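Local coordinates for protein aminopentol aminotransferase (Sphingopyxis macrogoltabida, PDB 6HBS) that transfers the amino group of hydrolysed fumonisin B1 (aminopentol) to pyruvate with the help of pyridoxal 5'-phosphate, yielding 2-keto-HFB1 and L-alanine during fumonisin degradation, at residues L139-K142 and G143-H146; S162-H166 and V167-T171; E300-R303 and I304-E307; R16-G20 and G21-H25; R40-G44 and A45-D49. All blocks are in the same frame, centred on the assembly; numbering follows the deposited sequence.

Interaction 1 of 5, residues L139-K142 and G143-H146. With PLP (pyridoxal-5'-phosphate), chain C.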
# COMPACT_ATOMS: atom_id res chain seq x y z
N LEU A 139 -9.45 -20.03 -7.71
CA LEU A 139 -9.64 -20.07 -9.18
C LEU A 139 -9.56 -18.65 -9.76
O LEU A 139 -10.36 -17.79 -9.39
CB LEU A 139 -10.99 -20.70 -9.50
CG LEU A 139 -11.14 -22.17 -9.10
CD1 LEU A 139 -12.49 -22.73 -9.53
CD2 LEU A 139 -9.98 -23.00 -9.61
N CYS A 140 -8.66 -18.45 -10.73
CA CYS A 140 -8.55 -17.17 -11.44
C CYS A 140 -8.61 -17.45 -12.95
O CYS A 140 -8.32 -18.56 -13.40
CB CYS A 140 -7.25 -16.45 -11.08
SG CYS A 140 -7.14 -16.08 -9.31
N ALA A 141 -9.03 -16.44 -13.72
CA ALA A 141 -9.04 -16.50 -15.17
C ALA A 141 -7.61 -16.40 -15.68
O ALA A 141 -6.83 -15.57 -15.17
CB ALA A 141 -9.89 -15.36 -15.70
N LYS A 142 -7.25 -17.22 -16.69
CA LYS A 142 -5.97 -17.11 -17.36
C LYS A 142 -5.77 -15.67 -17.85
O LYS A 142 -6.66 -15.11 -18.49
CB LYS A 142 -5.90 -17.98 -18.63
CG LYS A 142 -5.82 -19.47 -18.38
CD LYS A 142 -5.99 -20.31 -19.66
CE LYS A 142 -6.15 -21.80 -19.35
NZ LYS A 142 -7.51 -22.10 -18.85
N GLY A 143 -4.62 -15.10 -17.51
CA GLY A 143 -4.20 -13.75 -17.91
C GLY A 143 -4.91 -12.63 -17.15
O GLY A 143 -4.71 -11.49 -17.49
N ALA A 144 -5.75 -12.92 -16.16
CA ALA A 144 -6.42 -11.85 -15.43
C ALA A 144 -5.45 -11.21 -14.43
O ALA A 144 -4.78 -11.92 -13.68
CB ALA A 144 -7.65 -12.37 -14.74
N TYR A 145 -5.41 -9.87 -14.42
CA TYR A 145 -4.56 -9.10 -13.51
C TYR A 145 -5.32 -8.80 -12.21
O TYR A 145 -6.35 -8.14 -12.24
CB TYR A 145 -4.08 -7.81 -14.19
CG TYR A 145 -3.06 -7.05 -13.37
CD1 TYR A 145 -1.72 -7.35 -13.47
CD2 TYR A 145 -3.45 -6.04 -12.48
CE1 TYR A 145 -0.77 -6.67 -12.72
CE2 TYR A 145 -2.50 -5.35 -11.72
CZ TYR A 145 -1.16 -5.66 -11.86
OH TYR A 145 -0.18 -5.04 -11.14
N HIS A 146 -4.79 -9.30 -11.08
CA HIS A 146 -5.36 -9.08 -9.76
C HIS A 146 -4.38 -8.35 -8.83
O HIS A 146 -4.67 -8.17 -7.66
CB HIS A 146 -5.83 -10.40 -9.15
CG HIS A 146 -7.00 -10.99 -9.85
ND1 HIS A 146 -8.21 -10.32 -9.91
CD2 HIS A 146 -7.16 -12.17 -10.49
CE1 HIS A 146 -9.07 -11.08 -10.59
NE2 HIS A 146 -8.46 -12.22 -10.94
N1 PLP C . -6.99 -5.71 -9.58
C2 PLP C . -7.26 -5.10 -10.76
C2A PLP C . -8.40 -5.55 -11.64
C3 PLP C . -6.47 -3.93 -11.15
O3 PLP C . -6.72 -3.29 -12.31
C4 PLP C . -5.40 -3.45 -10.25
C4A PLP C . -4.63 -2.25 -10.68
C5 PLP C . -5.16 -4.26 -9.02
C6 PLP C . -6.00 -5.33 -8.74
C5A PLP C . -4.08 -3.90 -8.00
O4P PLP C . -4.23 -2.55 -7.50
P PLP C . -2.85 -1.84 -7.07
O1P PLP C . -2.06 -1.59 -8.28
O2P PLP C . -2.16 -2.84 -6.20
O3P PLP C . -3.38 -0.59 -6.40
O HOH W 1 -9.92 -13.92 -12.40
O HOH W 2 -5.19 -14.59 -13.05

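Interaction 2 of 5, residues S162-H166 and V167-T171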
# COMPACT_ATOMS: atom_id res chain seq x y z
N SER A 162 5.97 -22.53 -5.71
CA SER A 162 5.28 -22.69 -4.44
C SER A 162 4.44 -21.44 -4.11
O SER A 162 3.46 -21.53 -3.37
CB SER A 162 6.25 -23.02 -3.32
OG SER A 162 7.22 -21.98 -3.11
N ASP A 163 4.78 -20.29 -4.68
CA ASP A 163 4.01 -19.03 -4.41
C ASP A 163 2.57 -19.11 -4.96
O ASP A 163 1.72 -18.35 -4.52
CB ASP A 163 4.74 -17.82 -5.01
CG ASP A 163 6.05 -17.47 -4.32
OD1 ASP A 163 6.16 -17.71 -3.11
OD2 ASP A 163 6.97 -16.96 -5.02
N ARG A 164 2.32 -19.98 -5.96
CA ARG A 164 1.01 -20.04 -6.61
C ARG A 164 0.60 -21.49 -6.93
O ARG A 164 -0.22 -21.72 -7.84
CB ARG A 164 1.02 -19.18 -7.89
CG ARG A 164 2.22 -19.45 -8.79
CD ARG A 164 2.26 -18.45 -9.89
NE ARG A 164 2.44 -17.06 -9.48
CZ ARG A 164 2.46 -16.07 -10.36
NH1 ARG A 164 2.27 -16.37 -11.64
NH2 ARG A 164 2.69 -14.82 -10.01
N VAL A 165 1.08 -22.45 -6.14
CA VAL A 165 0.81 -23.86 -6.40
C VAL A 165 -0.68 -24.16 -6.20
O VAL A 165 -1.21 -25.08 -6.79
CB VAL A 165 1.72 -24.79 -5.55
CG1 VAL A 165 1.48 -24.65 -4.05
CG2 VAL A 165 1.58 -26.26 -5.97
N HIS A 166 -1.38 -23.37 -5.35
CA HIS A 166 -2.80 -23.58 -5.08
C HIS A 166 -3.65 -22.48 -5.71
O HIS A 166 -4.69 -22.16 -5.20
CB HIS A 166 -3.04 -23.74 -3.57
CG HIS A 166 -2.51 -25.04 -3.05
ND1 HIS A 166 -2.99 -26.26 -3.53
CD2 HIS A 166 -1.51 -25.32 -2.19
CE1 HIS A 166 -2.32 -27.24 -2.93
NE2 HIS A 166 -1.40 -26.70 -2.12
N VAL A 167 -3.19 -21.93 -6.83
CA VAL A 167 -4.00 -21.11 -7.73
C VAL A 167 -4.20 -21.93 -9.00
O VAL A 167 -3.23 -22.43 -9.52
CB VAL A 167 -3.31 -19.78 -8.07
CG1 VAL A 167 -4.19 -18.89 -8.96
CG2 VAL A 167 -2.87 -19.06 -6.80
N ALA A 168 -5.44 -22.08 -9.43
CA ALA A 168 -5.76 -22.79 -10.66
C ALA A 168 -6.58 -21.86 -11.57
O ALA A 168 -7.14 -20.89 -11.10
CB ALA A 168 -6.49 -24.08 -10.37
N TYR A 169 -6.69 -22.22 -12.85
CA TYR A 169 -7.10 -21.26 -13.87
C TYR A 169 -8.27 -21.82 -14.67
O TYR A 169 -8.42 -23.06 -14.81
CB TYR A 169 -5.91 -20.85 -14.73
CG TYR A 169 -4.78 -20.25 -13.93
CD1 TYR A 169 -4.81 -18.93 -13.49
CD2 TYR A 169 -3.69 -21.02 -13.56
CE1 TYR A 169 -3.78 -18.39 -12.74
CE2 TYR A 169 -2.66 -20.51 -12.79
CZ TYR A 169 -2.69 -19.18 -12.39
OH TYR A 169 -1.67 -18.69 -11.63
N TYR A 170 -9.11 -20.89 -15.15
CA TYR A 170 -10.19 -21.16 -16.07
C TYR A 170 -10.11 -20.10 -17.18
O TYR A 170 -9.40 -19.11 -17.04
CB TYR A 170 -11.55 -21.14 -15.37
CG TYR A 170 -11.92 -19.80 -14.77
CD1 TYR A 170 -11.56 -19.45 -13.47
CD2 TYR A 170 -12.59 -18.86 -15.51
CE1 TYR A 170 -11.87 -18.20 -12.94
CE2 TYR A 170 -12.93 -17.62 -14.99
CZ TYR A 170 -12.56 -17.28 -13.70
OH TYR A 170 -12.87 -16.01 -13.24
N THR A 171 -10.85 -20.31 -18.28
CA THR A 171 -10.95 -19.31 -19.39
C THR A 171 -12.07 -18.33 -19.08
O THR A 171 -13.21 -18.72 -18.86
CB THR A 171 -11.20 -19.99 -20.74
OG1 THR A 171 -10.10 -20.87 -20.89
CG2 THR A 171 -11.29 -19.03 -21.90
O HOH W 3 -0.62 -22.52 -10.34

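Interaction 3 of 5, residues E300-R303 and I304-E307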
# COMPACT_ATOMS: atom_id res chain seq x y z
N GLU A 300 -16.13 11.95 0.52
CA GLU A 300 -16.66 12.99 -0.35
C GLU A 300 -16.82 12.49 -1.80
O GLU A 300 -17.78 12.82 -2.46
CB GLU A 300 -15.75 14.20 -0.28
CG GLU A 300 -16.21 15.38 -1.10
CD GLU A 300 -17.52 16.01 -0.68
OE1 GLU A 300 -18.08 15.59 0.31
OE2 GLU A 300 -17.98 16.90 -1.38
N THR A 301 -15.85 11.72 -2.30
CA THR A 301 -15.95 11.05 -3.59
C THR A 301 -17.20 10.15 -3.63
O THR A 301 -17.98 10.24 -4.57
CB THR A 301 -14.68 10.25 -3.89
OG1 THR A 301 -13.55 11.11 -3.85
CG2 THR A 301 -14.77 9.55 -5.23
N LEU A 302 -17.40 9.30 -2.61
CA LEU A 302 -18.57 8.45 -2.59
C LEU A 302 -19.87 9.30 -2.56
O LEU A 302 -20.86 8.88 -3.18
CB LEU A 302 -18.55 7.50 -1.40
CG LEU A 302 -17.47 6.41 -1.39
CD1 LEU A 302 -17.52 5.63 -0.08
CD2 LEU A 302 -17.57 5.48 -2.59
N ARG A 303 -19.87 10.45 -1.88
CA ARG A 303 -21.08 11.31 -1.85
C ARG A 303 -21.38 11.80 -3.28
O ARG A 303 -22.52 11.79 -3.74
CB ARG A 303 -20.92 12.48 -0.86
CG ARG A 303 -22.16 13.39 -0.76
CD ARG A 303 -21.92 14.80 -0.24
NE ARG A 303 -20.97 15.60 -1.02
CZ ARG A 303 -21.24 16.20 -2.17
NH1 ARG A 303 -22.43 16.05 -2.73
NH2 ARG A 303 -20.32 16.92 -2.77
N ILE A 304 -20.36 12.28 -3.97
CA ILE A 304 -20.50 12.75 -5.31
C ILE A 304 -21.01 11.62 -6.23
O ILE A 304 -21.85 11.88 -7.10
CB ILE A 304 -19.20 13.37 -5.79
CG1 ILE A 304 -18.91 14.66 -5.00
CG2 ILE A 304 -19.21 13.62 -7.28
CD1 ILE A 304 -17.61 15.27 -5.29
N ILE A 305 -20.54 10.38 -6.01
CA ILE A 305 -20.96 9.24 -6.81
C ILE A 305 -22.46 9.02 -6.60
O ILE A 305 -23.18 8.77 -7.56
CB ILE A 305 -20.12 7.98 -6.48
CG1 ILE A 305 -18.70 8.09 -7.03
CG2 ILE A 305 -20.82 6.70 -6.89
CD1 ILE A 305 -17.75 6.98 -6.54
N ARG A 306 -22.93 9.12 -5.35
CA ARG A 306 -24.31 8.91 -5.06
C ARG A 306 -25.16 10.07 -5.58
O ARG A 306 -26.26 9.82 -5.97
CB ARG A 306 -24.63 8.79 -3.56
CG ARG A 306 -23.95 7.65 -2.83
CD ARG A 306 -24.53 7.44 -1.44
NE ARG A 306 -24.25 8.59 -0.59
CZ ARG A 306 -23.08 8.85 -0.01
NH1 ARG A 306 -22.93 9.95 0.70
NH2 ARG A 306 -22.10 7.98 -0.08
N GLU A 307 -24.68 11.32 -5.55
CA GLU A 307 -25.55 12.50 -5.60
C GLU A 307 -25.51 13.25 -6.93
O GLU A 307 -26.30 14.18 -7.11
CB GLU A 307 -25.26 13.48 -4.45
CG GLU A 307 -25.83 12.96 -3.14
CD GLU A 307 -25.62 13.78 -1.89
OE1 GLU A 307 -25.07 14.87 -1.97
OE2 GLU A 307 -25.98 13.28 -0.84

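Interaction 4 of 5, residues R16-G20 and G21-H25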
# COMPACT_ATOMS: atom_id res chain seq x y z
N ARG A 16 20.23 6.65 -13.27
CA ARG A 16 21.31 6.53 -12.28
C ARG A 16 20.76 6.02 -10.93
O ARG A 16 21.42 5.21 -10.29
CB ARG A 16 22.07 7.85 -12.13
CG ARG A 16 22.82 8.28 -13.38
CD ARG A 16 23.27 9.74 -13.42
NE ARG A 16 24.39 10.00 -12.52
CZ ARG A 16 25.65 9.67 -12.76
NH1 ARG A 16 25.98 9.07 -13.90
NH2 ARG A 16 26.59 9.92 -11.86
N VAL A 17 19.57 6.46 -10.52
CA VAL A 17 19.14 6.27 -9.10
C VAL A 17 17.85 5.44 -8.96
O VAL A 17 17.40 5.19 -7.84
CB VAL A 17 18.99 7.62 -8.39
CG1 VAL A 17 20.35 8.25 -8.11
CG2 VAL A 17 18.07 8.56 -9.15
N ILE A 18 17.26 5.04 -10.08
CA ILE A 18 16.05 4.21 -10.13
C ILE A 18 16.36 3.07 -11.10
O ILE A 18 16.82 3.31 -12.21
CB ILE A 18 14.80 5.02 -10.52
CG1 ILE A 18 14.55 6.18 -9.55
CG2 ILE A 18 13.56 4.14 -10.64
CD1 ILE A 18 13.60 7.23 -10.06
N PRO A 19 16.15 1.79 -10.72
CA PRO A 19 16.49 0.68 -11.61
C PRO A 19 15.74 0.86 -12.94
O PRO A 19 14.50 0.92 -12.97
CB PRO A 19 16.06 -0.58 -10.85
CG PRO A 19 15.96 -0.12 -9.41
CD PRO A 19 15.50 1.33 -9.50
N GLY A 20 16.51 0.99 -14.03
CA GLY A 20 15.95 1.14 -15.35
C GLY A 20 15.32 2.50 -15.59
O GLY A 20 14.68 2.66 -16.59
N GLY A 21 15.49 3.46 -14.67
CA GLY A 21 14.88 4.82 -14.78
C GLY A 21 13.44 4.91 -14.29
O GLY A 21 12.93 6.00 -14.03
N MET A 22 12.76 3.77 -14.21
CA MET A 22 11.35 3.65 -13.78
C MET A 22 10.95 2.18 -13.91
O MET A 22 11.69 1.40 -14.47
CB MET A 22 10.40 4.53 -14.63
CG MET A 22 9.76 5.66 -13.82
SD MET A 22 8.61 5.08 -12.52
CE MET A 22 7.21 4.66 -13.56
N TYR A 23 9.78 1.83 -13.40
CA TYR A 23 9.37 0.43 -13.18
C TYR A 23 7.85 0.42 -13.08
O TYR A 23 7.23 1.47 -12.92
CB TYR A 23 10.02 -0.15 -11.91
CG TYR A 23 9.74 0.66 -10.67
CD1 TYR A 23 8.60 0.46 -9.91
CD2 TYR A 23 10.59 1.68 -10.28
CE1 TYR A 23 8.33 1.22 -8.79
CE2 TYR A 23 10.33 2.46 -9.16
CZ TYR A 23 9.19 2.25 -8.42
OH TYR A 23 8.92 3.06 -7.37
N GLY A 24 7.27 -0.78 -13.13
CA GLY A 24 5.88 -0.99 -12.92
C GLY A 24 5.05 -0.47 -14.08
O GLY A 24 5.57 -0.24 -15.18
N HIS A 25 3.75 -0.35 -13.84
CA HIS A 25 2.75 -0.20 -14.88
C HIS A 25 2.86 1.16 -15.61
O HIS A 25 2.45 1.24 -16.76
CB HIS A 25 1.33 -0.44 -14.33
CG HIS A 25 0.80 0.60 -13.38
ND1 HIS A 25 1.00 0.55 -11.99
CD2 HIS A 25 -0.01 1.67 -13.60
CE1 HIS A 25 0.39 1.59 -11.43
NE2 HIS A 25 -0.24 2.30 -12.40

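Interaction 5 of 5, residues R40-G44 and A45-D49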
# COMPACT_ATOMS: atom_id res chain seq x y z
N ARG A 40 4.59 17.24 -14.60
CA ARG A 40 4.76 18.39 -13.69
C ARG A 40 3.46 18.69 -12.95
O ARG A 40 3.47 19.06 -11.76
CB ARG A 40 5.32 19.61 -14.43
CG ARG A 40 5.98 20.60 -13.47
CD ARG A 40 6.49 21.87 -14.11
NE ARG A 40 5.37 22.77 -14.38
CZ ARG A 40 4.82 23.60 -13.50
NH1 ARG A 40 5.30 23.66 -12.26
NH2 ARG A 40 3.82 24.38 -13.86
N ARG A 41 2.32 18.62 -13.63
CA ARG A 41 1.09 19.04 -12.99
C ARG A 41 -0.10 18.44 -13.74
O ARG A 41 0.04 17.90 -14.83
CB ARG A 41 0.97 20.57 -12.89
CG ARG A 41 1.01 21.30 -14.22
CD ARG A 41 0.73 22.77 -14.08
NE ARG A 41 0.98 23.41 -15.36
CZ ARG A 41 0.10 24.12 -16.07
NH1 ARG A 41 -1.16 24.20 -15.67
NH2 ARG A 41 0.50 24.77 -17.16
N ALA A 42 -1.27 18.52 -13.09
CA ALA A 42 -2.49 17.95 -13.62
C ALA A 42 -3.66 18.78 -13.13
O ALA A 42 -3.61 19.34 -12.02
CB ALA A 42 -2.64 16.49 -13.20
N LEU A 43 -4.74 18.81 -13.94
CA LEU A 43 -5.95 19.51 -13.62
C LEU A 43 -7.09 19.08 -14.56
O LEU A 43 -6.93 19.06 -15.79
CB LEU A 43 -5.71 21.02 -13.75
CG LEU A 43 -6.91 21.91 -13.38
CD1 LEU A 43 -7.19 21.83 -11.89
CD2 LEU A 43 -6.69 23.37 -13.82
N GLY A 44 -8.24 18.78 -13.97
CA GLY A 44 -9.41 18.39 -14.74
C GLY A 44 -9.14 17.09 -15.47
O GLY A 44 -8.93 16.07 -14.83
N ALA A 45 -9.15 17.14 -16.82
CA ALA A 45 -8.87 15.98 -17.65
C ALA A 45 -7.52 16.12 -18.35
O ALA A 45 -7.27 15.44 -19.33
CB ALA A 45 -9.98 15.79 -18.67
N ARG A 46 -6.64 16.99 -17.84
CA ARG A 46 -5.39 17.26 -18.47
C ARG A 46 -4.21 16.94 -17.54
O ARG A 46 -4.27 17.18 -16.34
CB ARG A 46 -5.32 18.74 -18.89
CG ARG A 46 -6.08 19.04 -20.17
CD ARG A 46 -6.06 20.52 -20.56
NE ARG A 46 -6.61 20.73 -21.90
CZ ARG A 46 -7.89 20.52 -22.23
NH1 ARG A 46 -8.77 20.16 -21.31
NH2 ARG A 46 -8.26 20.61 -23.50
N ILE A 47 -3.10 16.54 -18.15
CA ILE A 47 -1.79 16.44 -17.52
C ILE A 47 -0.82 17.27 -18.35
O ILE A 47 -1.02 17.43 -19.55
CB ILE A 47 -1.30 14.98 -17.44
CG1 ILE A 47 -1.18 14.34 -18.83
CG2 ILE A 47 -2.19 14.19 -16.52
CD1 ILE A 47 -0.99 12.82 -18.82
N TRP A 48 0.26 17.74 -17.70
CA TRP A 48 1.37 18.44 -18.34
C TRP A 48 2.66 17.68 -18.03
O TRP A 48 2.91 17.36 -16.85
CB TRP A 48 1.47 19.87 -17.82
CG TRP A 48 0.42 20.83 -18.29
CD1 TRP A 48 0.60 21.79 -19.24
CD2 TRP A 48 -0.93 20.99 -17.81
NE1 TRP A 48 -0.54 22.52 -19.40
CE2 TRP A 48 -1.50 22.05 -18.54
CE3 TRP A 48 -1.73 20.34 -16.87
CZ2 TRP A 48 -2.82 22.45 -18.38
CZ3 TRP A 48 -3.03 20.74 -16.70
CH2 TRP A 48 -3.57 21.79 -17.44
N ASP A 49 3.46 17.42 -19.06
CA ASP A 49 4.73 16.74 -18.91
C ASP A 49 5.75 17.72 -18.32
O ASP A 49 5.40 18.91 -18.06
CB ASP A 49 5.17 16.09 -20.22
CG ASP A 49 5.48 17.03 -21.38
OD1 ASP A 49 5.75 18.24 -21.14
OD2 ASP A 49 5.47 16.52 -22.49

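Interaction 1 of 5, residues L139-K142 and G143-H146
A type II beta turn, A141 to A144, carries the chain off strand 137-141 into the PLP pocket. It is closed by A144 N bonding A141 O at 3.0 Å, and the methyls of the two alanines lie 3.9 Å apart, CB to CB. G143 suits the third position: its phi is positive (75°), and a side chain there would collide with K142 O. Water 2 bonds both A141 O and A144 O; water 1, in the plane of the H146 ring, joins NE2 (2.7 Å) to A141 N. C140 SG, anti to its own carbonyl carbon (chi1 -60°), approaches H146 CD2 obliquely at 4.1 Å. The other ring nitrogen, H146 ND1, bonds D230, a member of the PLP pocket. Y145 has CG anti to the backbone N (chi1 -173°), which brings an edge of its ring to the pyridine, CE2 3.8 Å from PLP C4. With an alanine at Y145, the cofactor would probably lose this edge packing and gain freedom to tilt. H146 O also lies 3.3 Å from PLP C6. With both its nitrogens engaged, H146 is fixed in rotation; its side chain is likely to orient D230, while its carbonyl meets the cofactor directly.

Interaction 2 of 5, residues S162-H166 and V167-T171
R164 and V167 meet first through their backbones: V167 N donates to R164 O at 3.1 Å, closing a type I beta turn whose middle residues are V165 and H166. The same carbonyl accepts a second hydrogen from water 3 (2.7 Å from R164 O), which also donates to V167 O. Two donors thus satisfy R164 O, and the water bridges the carbonyls of the turn's two end residues, the second of which also opens the following strand.

That strand, 167-170, is the outermost in this chain of the seven-stranded mixed sheet of the PLP-binding domain, running parallel to its neighbour 137-141. V167, beta-branched and buried, is well suited to its start: besides touching C140 on the neighbouring strand, it rests on the turn.

The apolar contact is made by one branch. V167 CG2 stands anti to the carbonyl carbon, which leaves it 4.0 Å from R164 CB. Further out, the aliphatic part of the arginine drifts past the tyrosine, R164 CD lying 4.3 Å from Y169 OH.

Polar ends lead elsewhere. R164 starts with CG wedged between backbone N and carbonyl carbon (chi1 49°), and its chain bends at chi3; its NH2 donates to the carbonyls of P150 and T153, so the charged head pins a neighbouring loop. On the outer side of the turn, V165 and H166 both pack against S162 of the second subunit.

Interaction 3 of 5, residues E300-R303 and I304-E307
R303 reaches two glutamates on its own helix, one a turn back and one a turn ahead. With E300 it makes a side-on, two-nitrogen grip: NE bonds E300 OE1 at 3.2 Å, and NH2 bonds E300 OE2 at 2.7 Å. The remaining arm goes forward, NH1 to E307 OE1 at 3.0 Å. All three acceptors lie in the guanidinium plane, but each is met from above its carboxylate, and the E307 carboxylate is turned 55° from the guanidinium. NH2 has E73 as a further, long and weak, ion partner. I304 CG1 covers one guanidinium face, 3.5 Å from R303 NH2.

This i, i+3 and i, i+4 spacing is that of an intrahelical salt-bridge network, here on the last turns of helix 292-307. The backbone keeps its helical bonds, I305 N to T301 O being 2.9 Å, until E307 N, whose bond to R303 O is weak. At this end outside donors take over: T308 OG1 serves I304 O and R240 NE serves I305 O. T301 OG1, in the buried flank, bonds A297 O one turn back, which suits a threonine among apolar neighbours. R306 instead lays a guanidinium face against its own helix, with NH1 3.4 Å from R303 CA.

Interaction 4 of 5, residues R16-G20 and G21-H25
This is a tight backbone turn packed on by one isoleucine, sitting where helix 5-17 ends and the N-terminal chain heads toward strand 39-43. I18 is the first residue to leave the helix, and its O accepts G21 N at 2.8 Å, closing the turn. P19 and G20 fill the middle with the backbone angles of a type II turn. Proline readily takes the phi of its place, while G20 (phi 72°) and G21 both have the positive phi that glycine tolerates best; a side chain on G21 would strike G20 O.

Beyond the turn the chain runs on past the I18 side chain. With CG2 anti to the backbone N, that methyl points into the bend, 3.7 Å from M22 N and from G21 C. It then meets the Y23 ring at its edge and in its plane, 3.9 Å from CD2 and equally far from CE2. Y23 CG stands between backbone N and carbonyl carbon (chi1 56°), which brings this edge round to I18. Y23 N also makes a weak hydrogen bond to M22 SD.

The second subunit packs closely round this stretch. I18 packs on its A99 and P19 on its W111, while Y23 OH bonds its F114 O and the ring meets its F290. Such an N-terminal segment, laid over the partner subunit, is consistent with the dimers of class III aminotransferases.

Interaction 5 of 5, residues R40-G44 and A45-D49
R41 lays its guanidinium flat on the indole of W48, the planes 14° apart and R41 CZ 3.6 Å from the centroid of the five-membered ring. NH1 sits over the middle of the indole, so the contact is both a stack and a cation-pi interaction. R41 CG, wedged between backbone N and carbonyl carbon (chi1 59°), starts an extended chain that crosses the W48 side chain at a slant, CG passing W48 CB at 3.9 Å before the guanidinium settles on the ring. At the indole's edge, CZ3 meets L43 CB at 4.0 Å.

The charged head is positioned from outside: R41 NE forms a salt bridge with E52, whose other oxygen pairs with R40 NE. An alanine in place of W48 would probably strip the R41 guanidinium of its flat support, leaving it held chiefly by its polar partners and opening a gap beside L43.

The backbone sets these side chains on one face. R41 pairs with W48 and L43 with R46 as antiparallel hydrogen-bonded pairs, L43 N to R46 O measuring 2.9 Å. On the other face the non-hydrogen-bonded pair A42 and I47 brings A42 CB 4.1 Å from I47 CG2; there the small alanine fits against M88 of the second subunit. R40 N also bonds W48 O, at 2.8 Å, so R40 and R41 both face W48, a classic beta bulge. At the far end G44 takes the positive phi (64°) required after L43 in a type II' turn, the tight turn characteristic of two-residue beta hairpins, here joining strands 39-43 and 46-49.

Interactions 1 and 2 belong to one sheet: strands 137-141 and 167-170 are neighbours, joined by K142 N to Y170 O and C140 N to A168 O, both 2.9 Å. Interaction 1 is partly buried and faces the cofactor, whereas interaction 2 lies at the surface near the second subunit. Interaction 5, about 33 Å from interaction 1 between centres, is a hairpin in a separate, four-stranded sheet. Interaction 3 alone is purely helical and, unlike interactions 1, 2, 4 and 5, touches no other chain. Chemistry follows place: ion pairs and a cation-pi stack in 3 and 5, bridging waters in 1 and 2, apolar packing in the buried interaction 4.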